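Local coordinates for protein P91 (Metagenome, PDB 4ZI5) that hydrolyses phosphotriesters as a promiscuous activity and belongs to the dienelactone hydrolase family of the alpha/beta-hydrolase fold, at residues 100-103 against 104-107; 186-189 against 190-194; 193-197 against 198-202. All coordinates share one frame; numbering follows the deposited sequence. Where two conformers were deposited one is given.

Contact 1 (100-103 against 104-107); sequences RAHW and RRRA
Arg100 and Arg104, one turn apart at the start of helix 100-115 of this alpha/beta-hydrolase fold, send their guanidinium groups to the same acid. Their closest nitrogens, Arg100 NH1 and Arg104 NH2, are 3.7 Å apart and the two planes are turned 83° against each other. Glu139 on helix 132-142 accounts for the pairing: Arg100 NH1 bridges to one carboxylate oxygen and Arg104 NE to the other, while Arg104 NH2 takes Asp164. The shared anion probably offsets the proximity of the two cations. Backbone hydrogen bonds of the i to i+4 kind run beneath them, from Arg104 N to Arg100 O (2.8 Å) through to Ala107 N and Trp103 O (3.0 Å).

Trp103 points elsewhere, with CG anti to the backbone N (chi1 -177°), which carries its indole to Thr136, the hydrogen-bond partner of NE1, and to the ring of Phe132. This places the indole beside what is probably the nucleophile elbow of the fold.

Arg105 and Arg106 both pack against His102. The Arg105 chain bends at chi3 (-66°) and folds its guanidinium back over the helix, so that one face covers His102 CA, 3.5 Å from the plane, with NH2 3.7 Å from His102 CB. His102 and Arg106 run side by side, their ring and guanidinium nearly perpendicular; Arg106 NH2 comes to the imidazole edge, 3.1 Å from CE1, while Arg106 NE and NH1 are engaged by Asp23 and by Met77 O. A water joins the neighbouring side chains: it lies 2.7 Å from His102 ND1 and accepts a weak bond from Arg105 NE at 3.3 Å.

Contact 2 (186-189 against 190-194); sequences ETMK and AVMDE
Lys189 arches over the next turn of helix 185-198 to reach the carboxylate of Asp193, an i to i+4 salt bridge. Its chain starts with CG anti to the backbone N (chi1 179°) and bends at chi2 and chi4, which brings the ammonium down onto the acid. The grip is uneven: Lys189 NZ donates to Asp193 OD2 at 2.8 Å through the syn lone pair, whereas its bond to Asp193 OD1, at 3.0 Å, is weak. In the conformer given, Arg196 NH1 also makes a weak bond to OD1; two cations at the carboxylate would probably favour its ionised form.

Below the bridge, the backbone keeps regular helical bonds, including Asp193 N to Lys189 O at 2.9 Å. On the inner face, Met192 turns its chain at chi3 (-89°) and lays its methyl back along the preceding turn, with CE 3.9 Å from Met188 CB and 3.2 Å from Met188 O. The methyl thus rests against the backbone carbonyl of Met188 as well as its CB.

The helix is the connection in a beta-alpha-beta crossover between the parallel strands 171-177 and 202-207. Lys189 packs against Asp185 of the second subunit, while the two methionines face different strands: Met188 rests on Val174 and His176 of strand 171-177, and Met192 on Trp202, Val204 and Tyr206 of strand 202-207.

Contact 3 (193-197 against 198-202); sequences DEFRR and DKVDW
Glu194 O accepts the bond of Asp198 N at 3.1 Å in the last turn of helix 185-198, which closes in a Schellman motif around Lys199, a residue of positive phi. Phe195 supplies the long bond of that motif, its O taking Val200 N in the carbonyl plane at 3.1 Å, and the hydrophobic pair usual there, with its CB 4.2 Å from Val200 CB. The same Phe195 CB sits over the Trp202 five-membered ring in a CH-pi contact, 3.5 Å from the ring centroid; Trp202 reaches it by placing CG between the backbone N and the carbonyl carbon (chi1 71°). Arg196 O accepts the second bond, from Lys199 N, from above its carbonyl plane. Arg197 grips Asp198 side-on, while its NH1 turns to Glu160 and Asp198 OD2 also receives Gly166 N. An alanine in place of Asp198 would probably leave two guanidinium nitrogens of Arg197 without their local mate and Gly166 N without its acceptor. The guanidinium of Arg197 and the carboxylate of Asp198 are tilted 41° against each other: Arg197 NE to Asp198 OD1 and Arg197 NH2 to Asp198 OD2 are both 2.9 Å, nearly straight, and each oxygen is met from above the carboxylate plane.

How the contacts relate
From the N terminus, contact 1 comes first, on the opening turns of helix 100-115; contacts 2 and 3 follow much later on helix 185-198. All three are local, so none closes a long loop, and none crosses another: contact 1 is complete before contact 2 begins, and contact 3 starts on Asp193 and Glu194, with which contact 2 ends. Contacts 2 and 3 also touch through Met192 CG and Trp202 CZ3, taking the helix down to its cap and into strand 202-207. Contact 1 stands about 7 Å from either at the nearest atoms; Arg142 of helix 132-142 spans the gap, packing on Arg104 and salt-bridging Glu194.

Contact 1 (100-103 against 104-107)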
loop_
_atom_site.group_PDB
_atom_site.type_symbol
_atom_site.label_atom_id
_atom_site.label_comp_id
_atom_site.label_asym_id
_atom_site.label_seq_id
_atom_site.Cartn_x
_atom_site.Cartn_y
_atom_site.Cartn_z
ATOM N N ARG A 100 -12.825 -27.147 1.539
ATOM C CA ARG A 100 -12.038 -26.175 0.777
ATOM C C ARG A 100 -11.750 -26.645 -0.645
ATOM O O ARG A 100 -11.666 -25.818 -1.580
ATOM C CB ARG A 100 -10.775 -25.801 1.554
ATOM C CG ARG A 100 -11.115 -24.989 2.799
ATOM C CD ARG A 100 -9.974 -24.865 3.787
ATOM N NE ARG A 100 -8.984 -23.924 3.303
ATOM C CZ ARG A 100 -7.914 -23.516 3.977
ATOM N NH1 ARG A 100 -7.090 -22.645 3.393
ATOM N NH2 ARG A 100 -7.651 -23.960 5.212
ATOM N N ALA A 101 -11.677 -27.963 -0.851
ATOM C CA ALA A 101 -11.565 -28.491 -2.201
ATOM C C ALA A 101 -12.778 -28.110 -3.069
ATOM O O ALA A 101 -12.630 -27.732 -4.240
ATOM C CB ALA A 101 -11.336 -30.020 -2.178
ATOM N N HIS A 102 -13.967 -28.226 -2.510
ATOM C CA HIS A 102 -15.207 -27.827 -3.189
ATOM C C HIS A 102 -15.229 -26.318 -3.464
ATOM O O HIS A 102 -15.589 -25.862 -4.554
ATOM C CB HIS A 102 -16.410 -28.247 -2.333
ATOM C CG HIS A 102 -17.630 -27.420 -2.529
ATOM N ND1 HIS A 102 -18.488 -27.607 -3.589
ATOM C CD2 HIS A 102 -18.147 -26.412 -1.790
ATOM C CE1 HIS A 102 -19.479 -26.739 -3.497
ATOM N NE2 HIS A 102 -19.296 -26.000 -2.417
ATOM N N TRP A 103 -14.839 -25.557 -2.461
ATOM C CA TRP A 103 -14.715 -24.097 -2.575
ATOM C C TRP A 103 -13.790 -23.703 -3.729
ATOM O O TRP A 103 -14.139 -22.879 -4.578
ATOM C CB TRP A 103 -14.217 -23.585 -1.240
ATOM C CG TRP A 103 -14.078 -22.082 -1.066
ATOM C CD1 TRP A 103 -14.436 -21.089 -1.928
ATOM C CD2 TRP A 103 -13.568 -21.450 0.094
ATOM N NE1 TRP A 103 -14.142 -19.850 -1.373
ATOM C CE2 TRP A 103 -13.602 -20.051 -0.133
ATOM C CE3 TRP A 103 -13.032 -21.931 1.302
ATOM C CZ2 TRP A 103 -13.166 -19.130 0.823
ATOM C CZ3 TRP A 103 -12.595 -21.013 2.246
ATOM C CH2 TRP A 103 -12.659 -19.632 2.000
ATOM N N ARG A 104 -12.650 -24.372 -3.794
ATOM C CA ARG A 104 -11.676 -24.157 -4.859
ATOM C C ARG A 104 -12.179 -24.526 -6.245
ATOM O O ARG A 104 -11.939 -23.790 -7.192
ATOM C CB ARG A 104 -10.366 -24.866 -4.533
ATOM C CG ARG A 104 -9.647 -24.198 -3.371
ATOM C CD ARG A 104 -8.562 -25.069 -2.714
ATOM N NE ARG A 104 -7.955 -24.423 -1.536
ATOM C CZ ARG A 104 -6.725 -24.663 -1.050
ATOM N NH1 ARG A 104 -5.909 -25.554 -1.630
ATOM N NH2 ARG A 104 -6.289 -24.003 0.030
ATOM N N ARG A 105 -12.930 -25.617 -6.357
ATOM C CA ARG A 105 -13.503 -26.003 -7.643
ATOM C C ARG A 105 -14.515 -24.985 -8.115
ATOM O O ARG A 105 -14.568 -24.676 -9.295
ATOM C CB ARG A 105 -14.200 -27.373 -7.588
ATOM C CG ARG A 105 -13.285 -28.564 -7.468
ATOM C CD ARG A 105 -14.065 -29.854 -7.757
ATOM N NE ARG A 105 -15.090 -30.146 -6.748
ATOM C CZ ARG A 105 -14.862 -30.723 -5.564
ATOM N NH1 ARG A 105 -13.632 -31.038 -5.176
ATOM N NH2 ARG A 105 -15.875 -30.951 -4.738
ATOM N N ARG A 106 -15.310 -24.465 -7.193
ATOM C CA ARG A 106 -16.302 -23.461 -7.507
ATOM C C ARG A 106 -15.657 -22.166 -8.002
ATOM O O ARG A 106 -16.141 -21.541 -8.965
ATOM C CB ARG A 106 -17.222 -23.222 -6.299
ATOM C CG ARG A 106 -18.458 -22.370 -6.567
ATOM C CD ARG A 106 -19.414 -22.968 -7.564
ATOM N NE ARG A 106 -19.885 -24.281 -7.131
ATOM C CZ ARG A 106 -20.853 -24.513 -6.233
ATOM N NH1 ARG A 106 -21.477 -23.530 -5.607
ATOM N NH2 ARG A 106 -21.181 -25.773 -5.946
ATOM N N ALA A 107 -14.555 -21.772 -7.367
ATOM C CA ALA A 107 -13.741 -20.637 -7.832
ATOM C C ALA A 107 -13.083 -20.874 -9.207
ATOM O O ALA A 107 -13.133 -20.011 -10.093
ATOM C CB ALA A 107 -12.684 -20.292 -6.799
HETATM O O HOH W 1 -17.480 -27.991 -6.055
#

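Contact 2 (186-189 against 190-194)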
loop_
_atom_site.group_PDB
_atom_site.type_symbol
_atom_site.label_atom_id
_atom_site.label_comp_id
_atom_site.label_asym_id
_atom_site.label_seq_id
_atom_site.Cartn_x
_atom_site.Cartn_y
_atom_site.Cartn_z
ATOM N N GLU A 186 -3.212 -12.883 14.435
ATOM C CA GLU A 186 -2.507 -14.143 14.320
ATOM C C GLU A 186 -2.676 -14.727 12.917
ATOM O O GLU A 186 -1.742 -15.284 12.369
ATOM C CB GLU A 186 -3.000 -15.149 15.375
ATOM C CG GLU A 186 -2.583 -14.831 16.820
ATOM C CD GLU A 186 -3.393 -13.717 17.494
ATOM O OE1 GLU A 186 -4.593 -13.544 17.174
ATOM O OE2 GLU A 186 -2.816 -12.985 18.337
ATOM N N THR A 187 -3.876 -14.589 12.351
ATOM C CA THR A 187 -4.151 -15.081 11.013
ATOM C C THR A 187 -3.372 -14.304 9.966
ATOM O O THR A 187 -2.703 -14.923 9.117
ATOM C CB THR A 187 -5.646 -15.039 10.694
ATOM O OG1 THR A 187 -6.369 -15.705 11.733
ATOM C CG2 THR A 187 -5.928 -15.732 9.353
ATOM N N MET A 188 -3.396 -12.969 10.061
ATOM C CA MET A 188 -2.621 -12.115 9.156
ATOM C C MET A 188 -1.142 -12.453 9.205
ATOM O O MET A 188 -0.494 -12.550 8.168
ATOM C CB MET A 188 -2.799 -10.629 9.468
ATOM C CG MET A 188 -4.179 -10.068 9.162
ATOM S SD MET A 188 -4.761 -10.248 7.457
ATOM C CE MET A 188 -3.245 -9.816 6.590
ATOM N N LYS A 189 -0.610 -12.602 10.405
ATOM C CA LYS A 189 0.800 -12.948 10.593
ATOM C C LYS A 189 1.121 -14.308 9.966
ATOM O O LYS A 189 2.134 -14.451 9.303
ATOM C CB LYS A 189 1.140 -12.962 12.094
ATOM C CG LYS A 189 2.576 -13.341 12.440
ATOM C CD LYS A 189 3.556 -12.235 12.067
ATOM C CE LYS A 189 4.953 -12.466 12.651
ATOM N NZ LYS A 189 5.704 -13.586 12.003
ATOM N N ALA A 190 0.271 -15.303 10.203
ATOM C CA ALA A 190 0.478 -16.642 9.637
ATOM C C ALA A 190 0.499 -16.591 8.111
ATOM O O ALA A 190 1.394 -17.146 7.475
ATOM C CB ALA A 190 -0.604 -17.590 10.112
ATOM N N VAL A 191 -0.465 -15.879 7.518
ATOM C CA VAL A 191 -0.517 -15.792 6.046
ATOM C C VAL A 191 0.720 -15.091 5.483
ATOM O O VAL A 191 1.294 -15.524 4.500
ATOM C CB VAL A 191 -1.838 -15.143 5.568
ATOM C CG1 VAL A 191 -1.817 -14.869 4.060
ATOM C CG2 VAL A 191 -3.004 -16.048 5.920
ATOM N N MET A 192 1.121 -13.983 6.100
ATOM C CA MET A 192 2.314 -13.256 5.668
ATOM C C MET A 192 3.548 -14.166 5.757
ATOM O O MET A 192 4.410 -14.137 4.884
ATOM C CB MET A 192 2.490 -11.953 6.480
ATOM C CG MET A 192 1.622 -10.805 5.966
ATOM S SD MET A 192 1.905 -9.245 6.880
ATOM C CE MET A 192 0.694 -9.595 8.111
ATOM N N ASP A 193 3.611 -14.974 6.807
ATOM C CA ASP A 193 4.732 -15.924 6.992
ATOM C C ASP A 193 4.764 -17.006 5.910
ATOM O O ASP A 193 5.837 -17.424 5.502
ATOM C CB ASP A 193 4.662 -16.549 8.378
ATOM C CG ASP A 193 5.157 -15.616 9.464
ATOM O OD1 ASP A 193 5.829 -14.584 9.153
ATOM O OD2 ASP A 193 4.925 -15.930 10.645
ATOM N N GLU A 194 3.588 -17.397 5.402
ATOM C CA GLU A 194 3.515 -18.315 4.237
ATOM C C GLU A 194 4.096 -17.630 3.021
ATOM O O GLU A 194 4.912 -18.210 2.297
ATOM C CB GLU A 194 2.075 -18.725 3.931
ATOM C CG GLU A 194 1.402 -19.528 5.030
ATOM C CD GLU A 194 -0.122 -19.595 4.875
ATOM O OE1 GLU A 194 -0.681 -19.122 3.850
ATOM O OE2 GLU A 194 -0.784 -20.120 5.785
#

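Contact 3 (193-197 against 198-202)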
loop_
_atom_site.group_PDB
_atom_site.type_symbol
_atom_site.label_atom_id
_atom_site.label_comp_id
_atom_site.label_asym_id
_atom_site.label_seq_id
_atom_site.Cartn_x
_atom_site.Cartn_y
_atom_site.Cartn_z
ATOM N N ASP A 193 3.611 -14.974 6.807
ATOM C CA ASP A 193 4.732 -15.924 6.992
ATOM C C ASP A 193 4.764 -17.006 5.910
ATOM O O ASP A 193 5.837 -17.424 5.502
ATOM C CB ASP A 193 4.662 -16.549 8.378
ATOM C CG ASP A 193 5.157 -15.616 9.464
ATOM O OD1 ASP A 193 5.829 -14.584 9.153
ATOM O OD2 ASP A 193 4.925 -15.930 10.645
ATOM N N GLU A 194 3.588 -17.397 5.402
ATOM C CA GLU A 194 3.515 -18.315 4.237
ATOM C C GLU A 194 4.096 -17.630 3.021
ATOM O O GLU A 194 4.912 -18.210 2.297
ATOM C CB GLU A 194 2.075 -18.725 3.931
ATOM C CG GLU A 194 1.402 -19.528 5.030
ATOM C CD GLU A 194 -0.122 -19.595 4.875
ATOM O OE1 GLU A 194 -0.681 -19.122 3.850
ATOM O OE2 GLU A 194 -0.784 -20.120 5.785
ATOM N N PHE A 195 3.689 -16.371 2.795
ATOM C CA PHE A 195 4.211 -15.615 1.653
ATOM C C PHE A 195 5.731 -15.438 1.716
ATOM O O PHE A 195 6.425 -15.575 0.694
ATOM C CB PHE A 195 3.586 -14.223 1.550
ATOM C CG PHE A 195 2.102 -14.192 1.371
ATOM C CD1 PHE A 195 1.380 -15.268 0.840
ATOM C CD2 PHE A 195 1.419 -13.035 1.685
ATOM C CE1 PHE A 195 0.007 -15.177 0.678
ATOM C CE2 PHE A 195 0.055 -12.942 1.506
ATOM C CZ PHE A 195 -0.646 -14.008 0.993
ATOM N N ARG A 196 6.236 -15.126 2.910
ATOM C CA ARG A 196 7.686 -15.012 3.149
ATOM C C ARG A 196 8.424 -16.316 2.842
ATOM O O ARG A 196 9.411 -16.325 2.093
ATOM C CB ARG A 196 7.955 -14.644 4.606
ATOM C CG ARG A 196 7.634 -13.212 4.989
ATOM C CD ARG A 196 8.163 -12.880 6.388
ATOM N NE ARG A 196 7.875 -11.511 6.766
ATOM C CZ ARG A 196 6.872 -11.151 7.548
ATOM N NH1 ARG A 196 6.049 -12.072 8.041
ATOM N NH2 ARG A 196 6.672 -9.869 7.837
ATOM N N ARG A 197 7.925 -17.408 3.415
ATOM C CA ARG A 197 8.509 -18.756 3.229
ATOM C C ARG A 197 8.667 -19.101 1.754
ATOM O O ARG A 197 9.707 -19.575 1.335
ATOM C CB ARG A 197 7.635 -19.805 3.945
ATOM C CG ARG A 197 8.123 -21.263 3.849
ATOM C CD ARG A 197 7.033 -22.258 4.207
ATOM N NE ARG A 197 5.925 -22.130 3.260
ATOM C CZ ARG A 197 4.635 -22.331 3.523
ATOM N NH1 ARG A 197 4.214 -22.716 4.722
ATOM N NH2 ARG A 197 3.744 -22.135 2.568
ATOM N N ASP A 198 7.640 -18.802 0.964
ATOM C CA ASP A 198 7.572 -19.180 -0.443
ATOM C C ASP A 198 8.095 -18.128 -1.387
ATOM O O ASP A 198 8.155 -18.383 -2.573
ATOM C CB ASP A 198 6.120 -19.551 -0.821
ATOM C CG ASP A 198 5.643 -20.794 -0.091
ATOM O OD1 ASP A 198 6.502 -21.501 0.506
ATOM O OD2 ASP A 198 4.423 -21.081 -0.079
ATOM N N LYS A 199 8.467 -16.964 -0.858
ATOM C CA LYS A 199 8.949 -15.831 -1.622
ATOM C C LYS A 199 7.977 -15.384 -2.706
ATOM O O LYS A 199 8.356 -15.051 -3.818
ATOM C CB LYS A 199 10.341 -16.108 -2.190
ATOM C CG LYS A 199 11.393 -16.403 -1.110
ATOM C CD LYS A 199 12.725 -16.762 -1.750
ATOM C CE LYS A 199 13.831 -16.931 -0.710
ATOM N NZ LYS A 199 13.585 -18.081 0.217
ATOM N N VAL A 200 6.705 -15.400 -2.354
ATOM C CA VAL A 200 5.641 -14.870 -3.205
ATOM C C VAL A 200 5.930 -13.383 -3.417
ATOM O O VAL A 200 6.493 -12.737 -2.534
ATOM C CB VAL A 200 4.268 -15.087 -2.505
ATOM C CG1 VAL A 200 3.104 -14.345 -3.199
ATOM C CG2 VAL A 200 3.963 -16.585 -2.383
ATOM N N ASP A 201 5.568 -12.849 -4.571
ATOM C CA ASP A 201 5.563 -11.402 -4.787
ATOM C C ASP A 201 4.342 -10.805 -4.086
ATOM O O ASP A 201 3.259 -10.777 -4.652
ATOM C CB ASP A 201 5.521 -11.073 -6.286
ATOM C CG ASP A 201 5.392 -9.574 -6.549
ATOM O OD1 ASP A 201 5.914 -8.792 -5.724
ATOM O OD2 ASP A 201 4.781 -9.181 -7.559
ATOM N N TRP A 202 4.534 -10.374 -2.836
ATOM C CA TRP A 202 3.427 -10.008 -1.979
ATOM C C TRP A 202 3.515 -8.596 -1.410
ATOM O O TRP A 202 4.609 -8.053 -1.214
ATOM C CB TRP A 202 3.228 -11.014 -0.854
ATOM C CG TRP A 202 4.264 -11.048 0.248
ATOM C CD1 TRP A 202 5.452 -11.736 0.260
ATOM C CD2 TRP A 202 4.145 -10.439 1.527
ATOM N NE1 TRP A 202 6.087 -11.570 1.454
ATOM C CE2 TRP A 202 5.313 -10.764 2.256
ATOM C CE3 TRP A 202 3.167 -9.633 2.131
ATOM C CZ2 TRP A 202 5.527 -10.316 3.567
ATOM C CZ3 TRP A 202 3.398 -9.148 3.427
ATOM C CH2 TRP A 202 4.573 -9.487 4.121
HETATM O O HOH W 2 12.227 -17.222 2.404
#